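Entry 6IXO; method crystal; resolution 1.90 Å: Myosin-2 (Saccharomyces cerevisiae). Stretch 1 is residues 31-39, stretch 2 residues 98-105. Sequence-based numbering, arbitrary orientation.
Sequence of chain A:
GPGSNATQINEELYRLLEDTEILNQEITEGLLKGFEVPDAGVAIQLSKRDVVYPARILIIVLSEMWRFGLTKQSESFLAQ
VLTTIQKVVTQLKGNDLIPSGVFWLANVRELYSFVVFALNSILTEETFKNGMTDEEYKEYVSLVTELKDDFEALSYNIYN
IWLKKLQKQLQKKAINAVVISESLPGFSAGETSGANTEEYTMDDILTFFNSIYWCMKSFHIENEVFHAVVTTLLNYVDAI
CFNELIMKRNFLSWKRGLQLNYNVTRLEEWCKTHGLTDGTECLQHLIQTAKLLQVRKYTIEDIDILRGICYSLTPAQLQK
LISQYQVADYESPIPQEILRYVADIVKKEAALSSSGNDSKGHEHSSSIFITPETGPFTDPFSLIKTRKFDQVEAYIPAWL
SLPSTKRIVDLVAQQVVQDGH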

ATOM      1  N   LEU A  31     -13.801 -19.655  -2.887  1.00 45.70           N
ATOM      2  CA  LEU A  31     -12.899 -18.919  -3.762  1.00 38.27           C
ATOM      3  C   LEU A  31     -12.335 -17.691  -3.060  1.00 37.11           C
ATOM      4  O   LEU A  31     -11.130 -17.411  -3.109  1.00 37.44           O
ATOM      5  N   LEU A  32     -13.212 -16.931  -2.425  1.00 31.86           N
ATOM      6  CA  LEU A  32     -12.758 -15.659  -1.889  1.00 30.57           C
ATOM      7  C   LEU A  32     -12.104 -15.837  -0.495  1.00 36.87           C
ATOM      8  O   LEU A  32     -10.930 -15.525  -0.327  1.00 35.11           O
ATOM      9  N   LYS A  33     -12.841 -16.324   0.496  1.00 39.71           N
ATOM     10  CA  LYS A  33     -12.232 -16.463   1.837  1.00 41.10           C
ATOM     11  C   LYS A  33     -11.125 -17.505   1.797  1.00 37.96           C
ATOM     12  O   LYS A  33     -10.208 -17.477   2.605  1.00 39.97           O
ATOM     13  N   GLY A  34     -11.188 -18.410   0.819  1.00 34.83           N
ATOM     14  CA  GLY A  34     -10.230 -19.499   0.736  1.00 33.36           C
ATOM     15  C   GLY A  34      -9.056 -19.218  -0.195  1.00 37.26           C
ATOM     16  O   GLY A  34      -8.333 -20.139  -0.574  1.00 38.96           O
ATOM     17  N   PHE A  35      -8.887 -17.962  -0.603  1.00 33.75           N
ATOM     18  CA  PHE A  35      -7.801 -17.599  -1.520  1.00 34.35           C
ATOM     19  C   PHE A  35      -6.410 -18.075  -1.027  1.00 39.22           C
ATOM     20  O   PHE A  35      -6.147 -18.136   0.191  1.00 37.31           O
ATOM     21  N   GLU A  36      -5.552 -18.414  -1.988  1.00 35.10           N
ATOM     22  CA  GLU A  36      -4.151 -18.765  -1.756  1.00 38.30           C
ATOM     23  C   GLU A  36      -3.283 -17.866  -2.626  1.00 39.18           C
ATOM     24  O   GLU A  36      -3.512 -17.715  -3.816  1.00 34.39           O
ATOM     25  N   VAL A  37      -2.283 -17.240  -2.023  1.00 36.40           N
ATOM     26  CA  VAL A  37      -1.462 -16.308  -2.756  1.00 32.57           C
ATOM     27  C   VAL A  37      -0.287 -17.068  -3.366  1.00 41.61           C
ATOM     28  O   VAL A  37       0.270 -17.943  -2.723  1.00 43.44           O
ATOM     29  N   PRO A  38       0.102 -16.758  -4.608  1.00 48.55           N
ATOM     30  CA  PRO A  38       1.323 -17.421  -5.108  1.00 51.59           C
ATOM     31  C   PRO A  38       2.608 -16.803  -4.554  1.00 54.88           C
ATOM     32  O   PRO A  38       2.561 -15.687  -4.058  1.00 51.20           O
ATOM     33  N   ASP A  39       3.737 -17.500  -4.685  1.00 64.66           N
ATOM     34  CA  ASP A  39       5.028 -17.019  -4.175  1.00 73.63           C
ATOM     35  C   ASP A  39       5.605 -15.807  -4.924  1.00 75.66           C
ATOM     36  O   ASP A  39       5.525 -15.733  -6.147  1.00 85.97           O
ATOM     37  N   ILE A  98       1.367  -8.203   3.599  1.00 25.92           N
ATOM     38  CA  ILE A  98       1.801  -7.566   2.357  1.00 24.19           C
ATOM     39  C   ILE A  98       1.393  -8.421   1.126  1.00 27.07           C
ATOM     40  O   ILE A  98       0.701  -7.904   0.250  1.00 27.54           O
ATOM     41  N   PRO A  99       1.801  -9.707   1.061  1.00 28.25           N
ATOM     42  CA  PRO A  99       1.368 -10.434  -0.153  1.00 27.61           C
ATOM     43  C   PRO A  99      -0.150 -10.532  -0.284  1.00 29.06           C
ATOM     44  O   PRO A  99      -0.640 -10.361  -1.408  1.00 33.86           O
ATOM     45  N   SER A 100      -0.894 -10.760   0.805  1.00 27.26           N
ATOM     46  CA  SER A 100      -2.351 -10.911   0.622  1.00 30.45           C
ATOM     47  C   SER A 100      -2.964  -9.603   0.201  1.00 29.94           C
ATOM     48  O   SER A 100      -3.886  -9.572  -0.594  1.00 28.23           O
ATOM     49  N   GLY A 101      -2.452  -8.495   0.724  1.00 29.51           N
ATOM     50  CA  GLY A 101      -3.022  -7.216   0.321  1.00 26.80           C
ATOM     51  C   GLY A 101      -2.759  -6.898  -1.136  1.00 28.37           C
ATOM     52  O   GLY A 101      -3.615  -6.385  -1.841  1.00 26.33           O
ATOM     53  N   VAL A 102      -1.553  -7.173  -1.604  1.00 22.78           N
ATOM     54  CA  VAL A 102      -1.239  -6.855  -2.996  1.00 22.14           C
ATOM     55  C   VAL A 102      -2.075  -7.758  -3.928  1.00 28.23           C
ATOM     56  O   VAL A 102      -2.596  -7.321  -4.973  1.00 24.98           O
ATOM     57  N   PHE A 103      -2.184  -9.009  -3.513  1.00 28.44           N
ATOM     58  CA  PHE A 103      -3.003 -10.003  -4.212  1.00 27.93           C
ATOM     59  C   PHE A 103      -4.408  -9.454  -4.429  1.00 30.32           C
ATOM     60  O   PHE A 103      -4.943  -9.466  -5.556  1.00 31.56           O
ATOM     61  N   TRP A 104      -5.036  -8.985  -3.349  1.00 25.49           N
ATOM     62  CA  TRP A 104      -6.411  -8.500  -3.472  1.00 25.51           C
ATOM     63  C   TRP A 104      -6.484  -7.193  -4.254  1.00 31.01           C
ATOM     64  O   TRP A 104      -7.434  -6.978  -4.991  1.00 29.55           O
ATOM     65  N   LEU A 105      -5.485  -6.322  -4.116  1.00 31.44           N
ATOM     66  CA  LEU A 105      -5.445  -5.134  -4.969  1.00 26.84           C
ATOM     67  C   LEU A 105      -5.419  -5.524  -6.448  1.00 30.82           C
ATOM     68  O   LEU A 105      -6.094  -4.898  -7.283  1.00 30.55           O
TER

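The most unusual feature of this contact is the setting of F35, a loop phenylalanine held among S100, F103 and W104 of one helix. W104 turns an edge to one face of the F35 ring. The ring of F103 lies nearly parallel to F35 but slid aside. No hydrogen bond crosses between the stretches, so the contact rests on apolar and aromatic packing. It buries 388 Å², both sides summed.

Stretch 2 is helical throughout. The amides of V102 to L105 each bond to the carbonyl four residues back, as in F103 N to P99 O at 2.9 Å and W104 N to S100 O at 3.0 Å. Stretch 1 starts in a helix, and a type I turn runs from L32 to F35. The turn is closed by F35 N to L32 O at 3.2 Å. Beyond it the chain is extended and passes the helix, with V37 CA 6.4 Å from S100 CA.

F35 points toward the helix. Its chi1 is p (79°) and its chi2 is -79°. The edge-to-face pair with W104 has centroids 4.4 Å apart and planes at 71°. W104 NE1 lies over the F35 face, 3.5 Å from F35 CE1. The F103 pair is looser: centroids are 5.4 Å apart, planes meet at 23°, and the rings barely overlap. Its nearest atoms, F35 CD2 and F103 CE2, are 3.6 Å apart. S100 OG sits at the edge of the F35 ring, 3.4 Å from F35 CE2.

W104 leaves its backbone sideways, with chi1 m and chi2 110°, and the end of its side chain comes nearer the loop. This lets the indole reach L32 as well as F35. L32 (m, t) places CD2 3.8 Å from W104 CH2. The carbonyl L32 O also approaches the indole edge, 3.5 Å from W104 CZ2. That same oxygen accepts the turn bond from F35, so L32 O both closes the turn and lies against the indole edge.

F103, with chi1 t and chi2 85°, points toward stretch 1 and serves several residues in succession. Besides F35, it touches V37, where V37 CG2 is 3.9 Å from F103 CG. P38 CD is 4.0 Å from F103 CD1. The backbone of E36 joins in through E36 O, 3.9 Å from F103 CE1, while its side chain starts away from the helix.

V37 also points toward the helix, with chi1 t. V37 CG1 is 4.1 Å from P99 CB, and V37 CG2 is 3.7 Å from S100 OG; both methyls also lie near F103.

S100 (m) brings a hydroxyl into the contact. Its hydroxyl touches F35 and V37 without a hydrogen bond to either; its bonding partner lies elsewhere in the structure. K33 points away, and its NZ likewise bonds outside the two stretches. G34 and G101 have no side chains to contribute. D39 is poorly ordered and makes no contact.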

ATOM      1  CB  LEU A  31     -13.631 -18.488  -5.038  1.00 39.40           C
ATOM      2  CG  LEU A  31     -12.758 -17.712  -6.032  1.00 39.33           C
ATOM      3  CD1 LEU A  31     -11.678 -18.596  -6.599  1.00 37.68           C
ATOM      4  CD2 LEU A  31     -13.620 -17.123  -7.134  1.00 40.65           C
ATOM      5  CB  LEU A  32     -13.905 -14.662  -1.823  1.00 31.05           C
ATOM      6  CG  LEU A  32     -14.573 -14.393  -3.179  1.00 33.14           C
ATOM      7  CD1 LEU A  32     -15.728 -13.438  -2.944  1.00 29.98           C
ATOM      8  CD2 LEU A  32     -13.590 -13.818  -4.211  1.00 32.14           C
ATOM      9  CB  LYS A  33     -13.269 -16.852   2.899  1.00 42.26           C
ATOM     10  CG  LYS A  33     -14.323 -15.786   3.141  1.00 42.30           C
ATOM     11  CD  LYS A  33     -15.214 -16.185   4.311  1.00 49.33           C
ATOM     12  CE  LYS A  33     -16.456 -15.299   4.381  1.00 53.40           C
ATOM     13  NZ  LYS A  33     -17.309 -15.635   5.556  1.00 52.63           N
ATOM     14  CB  PHE A  35      -7.766 -16.076  -1.733  1.00 32.20           C
ATOM     15  CG  PHE A  35      -7.094 -15.306  -0.590  1.00 36.32           C
ATOM     16  CD1 PHE A  35      -7.779 -15.037   0.601  1.00 33.55           C
ATOM     17  CD2 PHE A  35      -5.791 -14.841  -0.728  1.00 33.39           C
ATOM     18  CE1 PHE A  35      -7.158 -14.319   1.656  1.00 35.38           C
ATOM     19  CE2 PHE A  35      -5.156 -14.115   0.331  1.00 33.79           C
ATOM     20  CZ  PHE A  35      -5.856 -13.862   1.517  1.00 34.86           C
ATOM     21  CB  GLU A  36      -3.857 -20.240  -2.068  1.00 36.14           C
ATOM     22  CG  GLU A  36      -4.507 -21.246  -1.109  1.00 38.31           C
ATOM     23  CD  GLU A  36      -3.976 -21.135   0.319  1.00 49.42           C
ATOM     24  OE1 GLU A  36      -2.799 -20.761   0.465  1.00 47.29           O
ATOM     25  OE2 GLU A  36      -4.729 -21.421   1.281  1.00 48.62           O
ATOM     26  CB  VAL A  37      -0.953 -15.160  -1.794  1.00 40.97           C
ATOM     27  CG1 VAL A  37      -0.102 -14.203  -2.544  1.00 38.35           C
ATOM     28  CG2 VAL A  37      -2.132 -14.415  -1.198  1.00 35.84           C
ATOM     29  CB  PRO A  38       1.249 -17.203  -6.616  1.00 52.17           C
ATOM     30  CG  PRO A  38       0.430 -15.957  -6.765  1.00 49.26           C
ATOM     31  CD  PRO A  38      -0.607 -16.028  -5.672  1.00 47.99           C
ATOM     32  CB  ASP A  39       6.043 -18.164  -4.207  1.00 79.53           C
ATOM     33  CG  ASP A  39       6.221 -18.820  -2.855  1.00 82.29           C
ATOM     34  OD1 ASP A  39       5.490 -18.446  -1.912  1.00 79.60           O
ATOM     35  OD2 ASP A  39       7.087 -19.712  -2.739  1.00 88.36           O
ATOM     36  CB  ILE A  98       3.349  -7.295   2.357  1.00 28.88           C
ATOM     37  CG1 ILE A  98       3.669  -6.187   3.383  1.00 27.33           C
ATOM     38  CG2 ILE A  98       3.825  -6.907   0.951  1.00 28.35           C
ATOM     39  CD1 ILE A  98       5.223  -6.185   3.831  1.00 22.82           C
ATOM     40  CB  PRO A  99       1.999 -11.841   0.001  1.00 29.66           C
ATOM     41  CG  PRO A  99       2.436 -11.928   1.433  1.00 34.13           C
ATOM     42  CD  PRO A  99       2.684 -10.525   1.906  1.00 29.49           C
ATOM     43  CB  SER A 100      -3.020 -11.436   1.874  1.00 29.17           C
ATOM     44  OG  SER A 100      -2.565 -12.758   2.130  1.00 37.81           O
ATOM     45  CB  VAL A 102       0.273  -7.041  -3.276  1.00 27.05           C
ATOM     46  CG1 VAL A 102       0.585  -6.810  -4.755  1.00 28.81           C
ATOM     47  CG2 VAL A 102       1.123  -6.034  -2.357  1.00 24.35           C
ATOM     48  CB  PHE A 103      -3.047 -11.295  -3.378  1.00 27.04           C
ATOM     49  CG  PHE A 103      -3.923 -12.379  -3.986  1.00 27.54           C
ATOM     50  CD1 PHE A 103      -3.407 -13.235  -4.954  1.00 27.91           C
ATOM     51  CD2 PHE A 103      -5.226 -12.556  -3.534  1.00 25.16           C
ATOM     52  CE1 PHE A 103      -4.211 -14.248  -5.516  1.00 29.46           C
ATOM     53  CE2 PHE A 103      -6.034 -13.604  -4.077  1.00 28.68           C
ATOM     54  CZ  PHE A 103      -5.502 -14.429  -5.056  1.00 28.66           C
ATOM     55  CB  TRP A 104      -7.080  -8.366  -2.087  1.00 25.30           C
ATOM     56  CG  TRP A 104      -7.519  -9.707  -1.641  1.00 26.04           C
ATOM     57  CD1 TRP A 104      -7.011 -10.454  -0.635  1.00 28.16           C
ATOM     58  CD2 TRP A 104      -8.507 -10.520  -2.291  1.00 27.97           C
ATOM     59  NE1 TRP A 104      -7.632 -11.667  -0.580  1.00 32.54           N
ATOM     60  CE2 TRP A 104      -8.551 -11.745  -1.598  1.00 32.19           C
ATOM     61  CE3 TRP A 104      -9.352 -10.326  -3.385  1.00 31.25           C
ATOM     62  CZ2 TRP A 104      -9.415 -12.769  -1.957  1.00 37.39           C
ATOM     63  CZ3 TRP A 104     -10.203 -11.373  -3.765  1.00 31.46           C
ATOM     64  CH2 TRP A 104     -10.230 -12.565  -3.044  1.00 33.79           C
ATOM     65  CB  LEU A 105      -4.206  -4.264  -4.625  1.00 24.84           C
ATOM     66  CG  LEU A 105      -4.300  -3.532  -3.251  1.00 31.29           C
ATOM     67  CD1 LEU A 105      -2.936  -2.838  -2.912  1.00 31.39           C
ATOM     68  CD2 LEU A 105      -5.435  -2.510  -3.249  1.00 26.33           C
TER